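PDB 6K2H: NreA from Staphylococcus aureus subsp. aureus, which probably senses nitrate in the cytoplasm through its GAF domain and relays the signal to the NreB-NreC two-component system. Local coordinates for residues K18-K21 with F27-I30; K21-D26 with K132-D137; I42-V47 with G65-V70; F122-R125 with P129-K132. The protein carries 1 engineered substitution. All coordinates share one frame; numbering follows the deposited sequence.

Contact 1. Residues K18-K21 with F27-I30; sequences KIRK and FAAI
The backbones of residues 18-21 and 27-30 come nearest at Arg20 and Ala28, whose CA atoms lie 5.7 Å apart. Arg20 lies near the C-terminal end of helix 10-23, and Ala28 is the second residue of strand 27-33, so the contact sits where the chain, after a short loop, returns as part of the antiparallel sheet of the GAF fold. The small methyl of Ala28 suits so close an approach: its CB faces the helix and meets Arg20 CB at 3.7 Å. From there the arginine runs along the strand with its hydrocarbon part. Its CG stands anti to its own amide nitrogen (chi1 169°), and with chi2 extended this carries CD over the peptide link between Phe27 and Ala28, 3.5 Å from Ala28 N. A bend at chi3 (75°) then turns the polar end off the strand. There NE is hydrogen-bonded to Ser48 OG and NH1 to Tyr25 O, while Lys21 CG covers part of one guanidinium face, 3.7 Å above its plane. Phe27 offers the helix only its backbone, because its ring leaves from the other side of the strand toward Leu121 and Val47. The chemistry is therefore divided along one side chain: the methylenes of Arg20 supply apolar packing against a buried strand, and its nitrogens tie the helix to the following loop and to Ser48 of strand 42-48.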
loop_
_atom_site.group_PDB
_atom_site.type_symbol
_atom_site.label_atom_id
_atom_site.label_comp_id
_atom_site.label_asym_id
_atom_site.label_seq_id
_atom_site.Cartn_x
_atom_site.Cartn_y
_atom_site.Cartn_z
ATOM N N LYS A 18 3.749 8.179 11.718
ATOM C CA LYS A 18 5.088 8.190 12.296
ATOM C C LYS A 18 6.016 7.406 11.359
ATOM O O LYS A 18 7.019 7.981 10.935
ATOM C CB LYS A 18 5.081 7.556 13.680
ATOM C CG LYS A 18 6.418 7.592 14.429
ATOM C CD LYS A 18 6.524 6.396 15.372
ATOM C CE LYS A 18 6.038 6.637 16.793
ATOM N NZ LYS A 18 7.156 6.721 17.795
ATOM N N ILE A 19 5.678 6.134 11.096
ATOM C CA ILE A 19 6.467 5.210 10.234
ATOM C C ILE A 19 6.746 5.768 8.836
ATOM O O ILE A 19 7.869 5.672 8.341
ATOM C CB ILE A 19 5.824 3.814 10.107
ATOM C CG1 ILE A 19 5.829 3.129 11.487
ATOM C CG2 ILE A 19 6.651 2.870 9.216
ATOM C CD1 ILE A 19 5.184 1.759 11.494
ATOM N N ARG A 20 5.725 6.324 8.201
ATOM C CA ARG A 20 5.889 6.917 6.878
ATOM C C ARG A 20 7.033 7.971 6.926
ATOM O O ARG A 20 7.956 7.987 6.093
ATOM C CB ARG A 20 4.587 7.557 6.419
ATOM C CG ARG A 20 4.867 8.383 5.210
ATOM C CD ARG A 20 3.732 9.087 4.599
ATOM N NE ARG A 20 3.333 10.283 5.407
ATOM C CZ ARG A 20 3.866 11.489 5.321
ATOM N NH1 ARG A 20 4.919 11.729 4.557
ATOM N NH2 ARG A 20 3.340 12.466 6.044
ATOM N N LYS A 21 6.966 8.874 7.912
ATOM C CA LYS A 21 7.902 9.977 7.974
ATOM C C LYS A 21 9.330 9.493 8.363
ATOM O O LYS A 21 10.329 9.929 7.743
ATOM C CB LYS A 21 7.394 11.030 8.973
ATOM C CG LYS A 21 6.112 11.733 8.503
ATOM C CD LYS A 21 5.579 12.862 9.499
ATOM C CE LYS A 21 4.291 12.484 10.221
ATOM N NZ LYS A 21 3.573 13.593 10.880
ATOM N N PHE A 27 4.355 9.031 0.948
ATOM C CA PHE A 27 3.014 8.499 1.129
ATOM C C PHE A 27 3.074 7.132 1.789
ATOM O O PHE A 27 4.013 6.310 1.548
ATOM C CB PHE A 27 2.380 8.322 -0.283
ATOM C CG PHE A 27 0.992 7.740 -0.264
ATOM C CD1 PHE A 27 -0.085 8.485 0.187
ATOM C CD2 PHE A 27 0.748 6.453 -0.669
ATOM C CE1 PHE A 27 -1.362 7.981 0.233
ATOM C CE2 PHE A 27 -0.546 5.938 -0.614
ATOM C CZ PHE A 27 -1.596 6.698 -0.155
ATOM N N ALA A 28 2.073 6.806 2.581
ATOM C CA ALA A 28 1.926 5.376 3.025
ATOM C C ALA A 28 0.435 5.040 3.155
ATOM O O ALA A 28 -0.380 5.951 3.347
ATOM C CB ALA A 28 2.700 5.097 4.348
ATOM N N ALA A 29 0.071 3.767 3.081
ATOM C CA ALA A 29 -1.324 3.382 3.158
ATOM C C ALA A 29 -1.416 1.982 3.684
ATOM O O ALA A 29 -0.478 1.170 3.477
ATOM C CB ALA A 29 -1.974 3.520 1.820
ATOM N N ILE A 30 -2.509 1.692 4.388
ATOM C CA ILE A 30 -2.774 0.294 4.802
ATOM C C ILE A 30 -4.104 -0.164 4.217
ATOM O O ILE A 30 -5.110 0.498 4.396
ATOM C CB ILE A 30 -2.826 0.200 6.339
ATOM C CG1 ILE A 30 -1.434 0.450 6.945
ATOM C CG2 ILE A 30 -3.317 -1.206 6.761
ATOM C CD1 ILE A 30 -1.403 0.771 8.444
#

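Contact 2. Residues K21-D26 with K132-D137; sequences KEEGYD and KIFDND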
loop_
_atom_site.group_PDB
_atom_site.type_symbol
_atom_site.label_atom_id
_atom_site.label_comp_id
_atom_site.label_asym_id
_atom_site.label_seq_id
_atom_site.Cartn_x
_atom_site.Cartn_y
_atom_site.Cartn_z
ATOM N N LYS A 21 6.966 8.874 7.912
ATOM C CA LYS A 21 7.902 9.977 7.974
ATOM C C LYS A 21 9.330 9.493 8.363
ATOM O O LYS A 21 10.329 9.929 7.743
ATOM C CB LYS A 21 7.394 11.030 8.973
ATOM C CG LYS A 21 6.112 11.733 8.503
ATOM C CD LYS A 21 5.579 12.862 9.499
ATOM C CE LYS A 21 4.291 12.484 10.221
ATOM N NZ LYS A 21 3.573 13.593 10.880
ATOM N N GLU A 22 9.390 8.618 9.331
ATOM C CA GLU A 22 10.670 8.049 9.769
ATOM C C GLU A 22 11.334 7.282 8.673
ATOM O O GLU A 22 12.585 7.301 8.599
ATOM C CB GLU A 22 10.499 7.119 10.921
ATOM C CG GLU A 22 10.211 7.834 12.232
ATOM C CD GLU A 22 10.011 6.891 13.387
ATOM O OE1 GLU A 22 9.996 7.413 14.531
ATOM O OE2 GLU A 22 9.855 5.656 13.157
ATOM N N GLU A 23 10.529 6.634 7.796
ATOM C CA GLU A 23 11.112 5.859 6.701
ATOM C C GLU A 23 11.411 6.645 5.474
ATOM O O GLU A 23 11.982 6.120 4.490
ATOM C CB GLU A 23 10.269 4.609 6.397
ATOM C CG GLU A 23 10.215 3.528 7.474
ATOM C CD GLU A 23 11.594 3.145 8.043
ATOM O OE1 GLU A 23 12.598 3.111 7.300
ATOM O OE2 GLU A 23 11.679 2.988 9.270
ATOM N N GLY A 24 11.054 7.920 5.458
ATOM C CA GLY A 24 11.409 8.777 4.413
ATOM C C GLY A 24 10.479 8.807 3.226
ATOM O O GLY A 24 10.882 9.214 2.203
ATOM N N TYR A 25 9.237 8.432 3.425
ATOM C CA TYR A 25 8.244 8.310 2.333
ATOM C C TYR A 25 7.343 9.474 2.177
ATOM O O TYR A 25 6.866 10.072 3.148
ATOM C CB TYR A 25 7.477 6.980 2.434
ATOM C CG TYR A 25 8.284 5.787 1.891
ATOM C CD1 TYR A 25 8.365 5.516 0.511
ATOM C CD2 TYR A 25 9.001 4.993 2.728
ATOM C CE1 TYR A 25 9.095 4.423 0.031
ATOM C CE2 TYR A 25 9.735 3.914 2.280
ATOM C CZ TYR A 25 9.785 3.612 0.960
ATOM O OH TYR A 25 10.532 2.554 0.543
ATOM N N ASP A 26 6.974 9.739 0.925
ATOM C CA ASP A 26 6.030 10.771 0.664
ATOM C C ASP A 26 4.596 10.334 1.032
ATOM O O ASP A 26 3.726 11.166 1.229
ATOM C CB ASP A 26 6.062 11.178 -0.795
ATOM C CG ASP A 26 7.393 11.861 -1.184
ATOM O OD1 ASP A 26 8.085 12.393 -0.256
ATOM O OD2 ASP A 26 7.756 11.820 -2.389
ATOM N N LYS A 132 14.919 2.103 0.852
ATOM C CA LYS A 132 15.295 0.767 1.294
ATOM C C LYS A 132 14.110 -0.206 1.139
ATOM O O LYS A 132 12.962 0.157 1.401
ATOM C CB LYS A 132 15.664 0.879 2.760
ATOM C CG LYS A 132 15.951 -0.384 3.438
ATOM C CD LYS A 132 16.417 -0.121 4.889
ATOM C CE LYS A 132 17.019 -1.365 5.380
ATOM N NZ LYS A 132 17.625 -1.141 6.729
ATOM N N ILE A 133 14.397 -1.427 0.707
ATOM C CA ILE A 133 13.372 -2.485 0.506
ATOM C C ILE A 133 13.331 -3.269 1.827
ATOM O O ILE A 133 14.377 -3.727 2.264
ATOM C CB ILE A 133 13.916 -3.411 -0.629
ATOM C CG1 ILE A 133 14.080 -2.574 -1.893
ATOM C CG2 ILE A 133 13.037 -4.600 -0.924
ATOM C CD1 ILE A 133 12.807 -1.839 -2.304
ATOM N N PHE A 134 12.164 -3.415 2.450
ATOM C CA PHE A 134 11.965 -4.207 3.651
ATOM C C PHE A 134 11.408 -5.600 3.397
ATOM O O PHE A 134 10.544 -5.795 2.548
ATOM C CB PHE A 134 10.977 -3.496 4.585
ATOM C CG PHE A 134 11.426 -2.138 4.957
ATOM C CD1 PHE A 134 12.635 -1.982 5.583
ATOM C CD2 PHE A 134 10.659 -1.019 4.669
ATOM C CE1 PHE A 134 13.086 -0.715 5.934
ATOM C CE2 PHE A 134 11.094 0.253 5.021
ATOM C CZ PHE A 134 12.323 0.401 5.637
ATOM N N ASP A 135 11.932 -6.524 4.197
ATOM C CA ASP A 135 11.508 -7.918 4.301
ATOM C C ASP A 135 10.333 -8.032 5.221
ATOM O O ASP A 135 10.014 -7.078 5.914
ATOM C CB ASP A 135 12.624 -8.747 4.997
ATOM C CG ASP A 135 13.299 -9.665 4.094
ATOM O OD1 ASP A 135 14.389 -10.107 4.485
ATOM O OD2 ASP A 135 12.765 -9.966 3.013
ATOM N N ASN A 136 9.770 -9.238 5.296
ATOM C CA ASN A 136 8.790 -9.583 6.331
ATOM C C ASN A 136 9.388 -9.458 7.712
ATOM O O ASN A 136 8.749 -8.970 8.634
ATOM C CB ASN A 136 8.290 -11.036 6.177
ATOM C CG ASN A 136 7.410 -11.252 4.960
ATOM O OD1 ASN A 136 6.591 -10.415 4.599
ATOM N ND2 ASN A 136 7.538 -12.435 4.359
ATOM N N ASP A 137 10.612 -9.955 7.871
ATOM C CA ASP A 137 11.324 -9.815 9.147
ATOM C C ASP A 137 11.462 -8.320 9.511
ATOM O O ASP A 137 11.160 -7.906 10.638
ATOM C CB ASP A 137 12.687 -10.553 9.115
ATOM C CG ASP A 137 12.588 -12.007 8.521
ATOM O OD1 ASP A 137 11.480 -12.618 8.433
ATOM O OD2 ASP A 137 13.644 -12.531 8.117
#
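Phe134, Glu23 and Tyr25 make most of this contact, which lies beside the Schellman motif closing helix 10-23. Gly24, with positive phi, forms that turn, and its N donates to Lys21 O at 3.1 Å. Past it runs the irregular chain leading to helix 136-140, in a protein known to change conformation at its C-terminus. Phe134 buries the most surface. Its ring points at the helix end and receives the carboxylate of Glu23 at its edge, with Glu23 OE1 near the ring plane and 3.2 Å from Phe134 CZ. Carboxylate and ring planes stand almost perpendicular, 88° apart. The oxygen thus meets the hydrogen-bearing rim of the ring, which is weakly positive, and avoids the pi cloud. A bend in the glutamate chain (chi2 -48°) brings the carboxylate round to this position. On one face of the same ring lies Lys132 O, 4.0 Å above the plane and displaced toward the rim. The ammonium of Lys132 does not close on the glutamate: Lys132 NZ and Glu23 OE1 remain 6.6 Å apart, so any attraction acts only at a distance. Tyr25 fills the inner side of the contact, stacked on Phe122, and both it and Phe134 touch Leu106 of strand 104-112. Glu23 CB meets the edge of the tyrosine ring in its plane, and at the far end of that ring Tyr25 OH comes within 3.5 Å of Lys132 O.

Contact 3. Residues I42-V47 with G65-V70; sequences IKWHYV and GLAGTV. With EDO (1,2-ethanediol), chain B.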
loop_
_atom_site.group_PDB
_atom_site.type_symbol
_atom_site.label_atom_id
_atom_site.label_comp_id
_atom_site.label_asym_id
_atom_site.label_seq_id
_atom_site.Cartn_x
_atom_site.Cartn_y
_atom_site.Cartn_z
ATOM N N ILE A 42 -11.421 -5.288 -0.811
ATOM C CA ILE A 42 -10.312 -4.681 -0.021
ATOM C C ILE A 42 -10.330 -3.161 -0.257
ATOM O O ILE A 42 -10.593 -2.694 -1.377
ATOM C CB ILE A 42 -9.002 -5.294 -0.487
ATOM C CG1 ILE A 42 -8.984 -6.773 -0.076
ATOM C CG2 ILE A 42 -7.815 -4.537 0.064
ATOM C CD1 ILE A 42 -8.059 -7.621 -0.905
ATOM N N LYS A 43 -10.047 -2.413 0.803
ATOM C CA LYS A 43 -9.953 -0.968 0.719
ATOM C C LYS A 43 -8.750 -0.441 1.393
ATOM O O LYS A 43 -8.226 -1.078 2.287
ATOM C CB LYS A 43 -11.204 -0.325 1.300
ATOM C CG LYS A 43 -12.413 -0.694 0.417
ATOM C CD LYS A 43 -13.633 0.179 0.664
ATOM C CE LYS A 43 -13.482 1.572 0.131
ATOM N NZ LYS A 43 -14.043 1.793 -1.228
ATOM N N TRP A 44 -8.322 0.738 0.938
ATOM C CA TRP A 44 -7.302 1.486 1.639
ATOM C C TRP A 44 -8.001 2.193 2.811
ATOM O O TRP A 44 -8.782 3.143 2.582
ATOM C CB TRP A 44 -6.598 2.457 0.741
ATOM C CG TRP A 44 -5.900 1.821 -0.436
ATOM C CD1 TRP A 44 -6.346 1.771 -1.710
ATOM C CD2 TRP A 44 -4.677 1.100 -0.389
ATOM N NE1 TRP A 44 -5.390 1.079 -2.505
ATOM C CE2 TRP A 44 -4.400 0.620 -1.689
ATOM C CE3 TRP A 44 -3.799 0.764 0.659
ATOM C CZ2 TRP A 44 -3.235 -0.107 -1.984
ATOM C CZ3 TRP A 44 -2.691 0.035 0.388
ATOM C CH2 TRP A 44 -2.392 -0.399 -0.919
ATOM N N HIS A 45 -7.755 1.678 3.996
ATOM C CA HIS A 45 -8.446 2.073 5.238
ATOM C C HIS A 45 -7.746 3.291 5.861
ATOM O O HIS A 45 -8.421 4.158 6.418
ATOM C CB HIS A 45 -8.499 0.943 6.294
ATOM C CG HIS A 45 -9.587 -0.088 6.076
ATOM N ND1 HIS A 45 -9.627 -0.911 4.977
ATOM C CD2 HIS A 45 -10.673 -0.416 6.821
ATOM C CE1 HIS A 45 -10.706 -1.672 5.022
ATOM N NE2 HIS A 45 -11.339 -1.420 6.154
ATOM N N TYR A 46 -6.432 3.272 5.829
ATOM C CA TYR A 46 -5.581 4.371 6.384
ATOM C C TYR A 46 -4.607 4.865 5.377
ATOM O O TYR A 46 -4.057 4.080 4.615
ATOM C CB TYR A 46 -4.817 3.934 7.646
ATOM C CG TYR A 46 -5.693 3.431 8.740
ATOM C CD1 TYR A 46 -6.294 4.302 9.604
ATOM C CD2 TYR A 46 -5.964 2.064 8.866
ATOM C CE1 TYR A 46 -7.136 3.838 10.610
ATOM C CE2 TYR A 46 -6.808 1.586 9.859
ATOM C CZ TYR A 46 -7.423 2.481 10.693
ATOM O OH TYR A 46 -8.215 1.970 11.680
ATOM N N VAL A 47 -4.390 6.182 5.322
ATOM C CA VAL A 47 -3.376 6.756 4.433
ATOM C C VAL A 47 -2.577 7.813 5.210
ATOM O O VAL A 47 -3.105 8.373 6.231
ATOM C CB VAL A 47 -3.926 7.415 3.143
ATOM C CG1 VAL A 47 -4.589 6.446 2.212
ATOM C CG2 VAL A 47 -4.822 8.583 3.465
ATOM N N GLY A 65 -4.670 -5.318 -8.250
ATOM C CA GLY A 65 -3.893 -4.160 -7.836
ATOM C C GLY A 65 -2.740 -4.544 -6.942
ATOM O O GLY A 65 -2.414 -5.723 -6.769
ATOM N N LEU A 66 -2.152 -3.546 -6.323
ATOM C CA LEU A 66 -1.086 -3.822 -5.415
ATOM C C LEU A 66 -1.594 -4.555 -4.181
ATOM O O LEU A 66 -0.986 -5.521 -3.771
ATOM C CB LEU A 66 -0.396 -2.565 -4.934
ATOM C CG LEU A 66 0.244 -1.764 -6.089
ATOM C CD1 LEU A 66 0.381 -0.329 -5.690
ATOM C CD2 LEU A 66 1.586 -2.341 -6.403
ATOM N N ALA A 67 -2.630 -4.030 -3.552
ATOM C CA ALA A 67 -3.111 -4.631 -2.306
ATOM C C ALA A 67 -3.658 -6.047 -2.584
ATOM O O ALA A 67 -3.381 -7.014 -1.848
ATOM C CB ALA A 67 -4.165 -3.775 -1.662
ATOM N N GLY A 68 -4.478 -6.187 -3.604
ATOM C CA GLY A 68 -5.036 -7.520 -3.848
ATOM C C GLY A 68 -4.039 -8.560 -4.240
ATOM O O GLY A 68 -4.176 -9.744 -3.871
ATOM N N THR A 69 -3.027 -8.159 -4.982
ATOM C CA THR A 69 -1.984 -9.095 -5.370
ATOM C C THR A 69 -1.155 -9.517 -4.159
ATOM O O THR A 69 -0.892 -10.686 -3.970
ATOM C CB THR A 69 -1.104 -8.487 -6.480
ATOM O OG1 THR A 69 -1.942 -8.084 -7.593
ATOM C CG2 THR A 69 -0.050 -9.411 -6.942
ATOM N N VAL A 70 -0.796 -8.585 -3.312
ATOM C CA VAL A 70 0.018 -8.956 -2.156
ATOM C C VAL A 70 -0.778 -9.893 -1.230
ATOM O O VAL A 70 -0.207 -10.814 -0.688
ATOM C CB VAL A 70 0.516 -7.708 -1.433
ATOM C CG1 VAL A 70 1.196 -8.065 -0.096
ATOM C CG2 VAL A 70 1.498 -6.939 -2.298
HETATM C C1 EDO B . -4.835 0.045 -5.447
HETATM O O1 EDO B . -4.838 1.299 -5.426
HETATM C C2 EDO B . -3.610 -0.540 -5.676
HETATM O O2 EDO B . -3.858 -1.772 -5.168
#
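The contact belongs to what is probably the ligand pocket of the GAF domain: Trp44 of strand 42-48 and Ala67 of helix 65-73 meet beside a bound 1,2-ethanediol. Their segments approach to 8.9 Å between axes and run at 118° to each other. Trp44 reaches across with the benzo part of its indole, and its CZ2 lies 3.8 Å from Ala67 CB. Ile42, two residues earlier on the same strand, packs against the same methyl through its CG2 branch at 4.1 Å, while its CD1 extends to the backbone of Gly68. The diol, probably from the crystallisation liquor, bridges the two elements. Trp44 NE1 donates to EDO O1 at 3.0 Å (N-H...O 154°), with the diol at the edge of the indole. The other oxygen, O2, lies by the backbone N-H groups of Leu66 and Ala67, the Leu66 bond being weak; Ile96 N also binds the diol. Backbone N-H groups near the N-terminal end of the helix, together with an indole N-H, would favour a small anion, consistent with this being the nitrate site, here occupied by the diol in an engineered variant. Further along the strand, His45 and Tyr46 both face Ile30 in a classic beta bulge. Of the bonds from these two segments, the straightest comes from Ala67 N, which donates to EDO O2 at 3.0 Å (N-H...O 165°).

Contact 4. Residues F122-R125 with P129-K132; sequences FGQR and PLPK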
loop_
_atom_site.group_PDB
_atom_site.type_symbol
_atom_site.label_atom_id
_atom_site.label_comp_id
_atom_site.label_asym_id
_atom_site.label_seq_id
_atom_site.Cartn_x
_atom_site.Cartn_y
_atom_site.Cartn_z
ATOM N N PHE A 122 4.202 1.732 0.883
ATOM C CA PHE A 122 5.042 2.948 0.966
ATOM C C PHE A 122 5.158 3.476 -0.451
ATOM O O PHE A 122 5.463 2.719 -1.411
ATOM C CB PHE A 122 6.435 2.612 1.529
ATOM C CG PHE A 122 6.420 2.231 2.987
ATOM C CD1 PHE A 122 6.295 3.241 3.938
ATOM C CD2 PHE A 122 6.647 0.949 3.396
ATOM C CE1 PHE A 122 6.320 2.916 5.297
ATOM C CE2 PHE A 122 6.700 0.617 4.750
ATOM C CZ PHE A 122 6.538 1.614 5.695
ATOM N N GLY A 123 4.901 4.761 -0.621
ATOM C CA GLY A 123 4.998 5.379 -1.942
ATOM C C GLY A 123 5.824 6.655 -2.028
ATOM O O GLY A 123 5.819 7.432 -1.083
ATOM N N GLN A 124 6.560 6.828 -3.112
ATOM C CA GLN A 124 7.247 8.090 -3.403
ATOM C C GLN A 124 6.550 8.837 -4.505
ATOM O O GLN A 124 5.949 8.211 -5.420
ATOM C CB GLN A 124 8.705 7.870 -3.809
ATOM C CG GLN A 124 9.541 7.155 -2.745
ATOM C CD GLN A 124 9.866 7.990 -1.540
ATOM O OE1 GLN A 124 9.008 8.676 -0.972
ATOM N NE2 GLN A 124 11.141 7.961 -1.123
ATOM N N ARG A 125 6.718 10.160 -4.480
ATOM C CA ARG A 125 6.297 11.013 -5.563
ATOM C C ARG A 125 7.508 11.689 -6.185
ATOM O O ARG A 125 8.605 11.656 -5.661
ATOM C CB ARG A 125 5.342 12.096 -5.028
ATOM C CG ARG A 125 4.048 11.464 -4.502
ATOM C CD ARG A 125 2.935 12.496 -4.364
ATOM N NE ARG A 125 1.883 11.941 -3.519
ATOM C CZ ARG A 125 1.825 12.041 -2.189
ATOM N NH1 ARG A 125 2.731 12.742 -1.495
ATOM N NH2 ARG A 125 0.870 11.387 -1.555
ATOM N N PRO A 129 13.590 8.172 -5.260
ATOM C CA PRO A 129 13.769 6.722 -5.095
ATOM C C PRO A 129 13.329 6.135 -3.734
ATOM O O PRO A 129 13.310 6.830 -2.659
ATOM C CB PRO A 129 15.289 6.539 -5.295
ATOM C CG PRO A 129 15.680 7.714 -6.125
ATOM C CD PRO A 129 14.869 8.857 -5.548
ATOM N N LEU A 130 13.007 4.861 -3.768
ATOM C CA LEU A 130 12.743 4.089 -2.583
ATOM C C LEU A 130 14.028 4.113 -1.733
ATOM O O LEU A 130 15.041 3.788 -2.241
ATOM C CB LEU A 130 12.451 2.654 -2.953
ATOM C CG LEU A 130 11.201 2.392 -3.800
ATOM C CD1 LEU A 130 11.142 0.926 -4.181
ATOM C CD2 LEU A 130 9.935 2.849 -3.093
ATOM N N PRO A 131 13.959 4.497 -0.453
ATOM C CA PRO A 131 15.225 4.456 0.284
ATOM C C PRO A 131 15.773 3.076 0.490
ATOM O O PRO A 131 16.954 2.932 0.388
ATOM C CB PRO A 131 14.900 5.146 1.616
ATOM C CG PRO A 131 13.717 5.988 1.358
ATOM C CD PRO A 131 12.919 5.129 0.334
ATOM N N LYS A 132 14.919 2.103 0.852
ATOM C CA LYS A 132 15.295 0.767 1.294
ATOM C C LYS A 132 14.110 -0.206 1.139
ATOM O O LYS A 132 12.962 0.157 1.401
ATOM C CB LYS A 132 15.664 0.879 2.760
ATOM C CG LYS A 132 15.951 -0.384 3.438
ATOM C CD LYS A 132 16.417 -0.121 4.889
ATOM C CE LYS A 132 17.019 -1.365 5.380
ATOM N NZ LYS A 132 17.625 -1.141 6.729
#
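Gln124 of strand 115-124 reaches out to the returning loop at Pro129, Leu130 and Pro131. The backbones are nearest at Gln124 and Leu130, whose CA atoms are 6.8 Å apart, and the glutamine side chain spans the interval. Its CB sets out toward the loop without yet touching it. CG is the first atom in contact, 3.8 Å from Pro129 O, and it also meets the end of the Leu130 side chain, with CD2 of that leucine at 4.3 Å. At CG the chain bends (chi2 -72°), which swings the amide round beside the loop backbone. CD then lies 3.8 Å from Pro129 O, and NE2 completes the reach by donating to that oxygen at 2.9 Å. The bond is fairly straight, with an N-H...O angle of 163°, and the acceptor lies close to the plane of the glutamine amide. Relative to the carbonyl of Pro129, however, the donor stands well above the plane, 45° out of it. NE2 also touches Pro131, 3.6 Å from its CD, the two side chains coming from opposite directions. The other half of the amide is engaged as well, since OE1 accepts from Asp26 N. With both ends bonded, the amide is probably held in one rotation, and one neutral, buried group links the strand, the proline-rich loop and the chain that follows helix 10-23.

In the fold
Contacts 1 and 3 lie in buried parts of the fold, whereas contacts 2 and 4 are only partly buried and involve the irregular chain before helix 136-140. Contacts 1 and 3 work on neighbouring strands, 27-33 and 42-48, but place different helices against the sheet; contact 1 uses aliphatic packing, and contact 3 adds N-H donors directed at a small ligand. Contacts 1 and 2 share helix 10-23, and contacts 2 and 4 share Lys132. Asp26, whose carboxylate accepts from Arg125 N, also ties contact 2 to contact 4. Contact 3 stands apart from contacts 2 and 4, their centres about 17 Å away in each case.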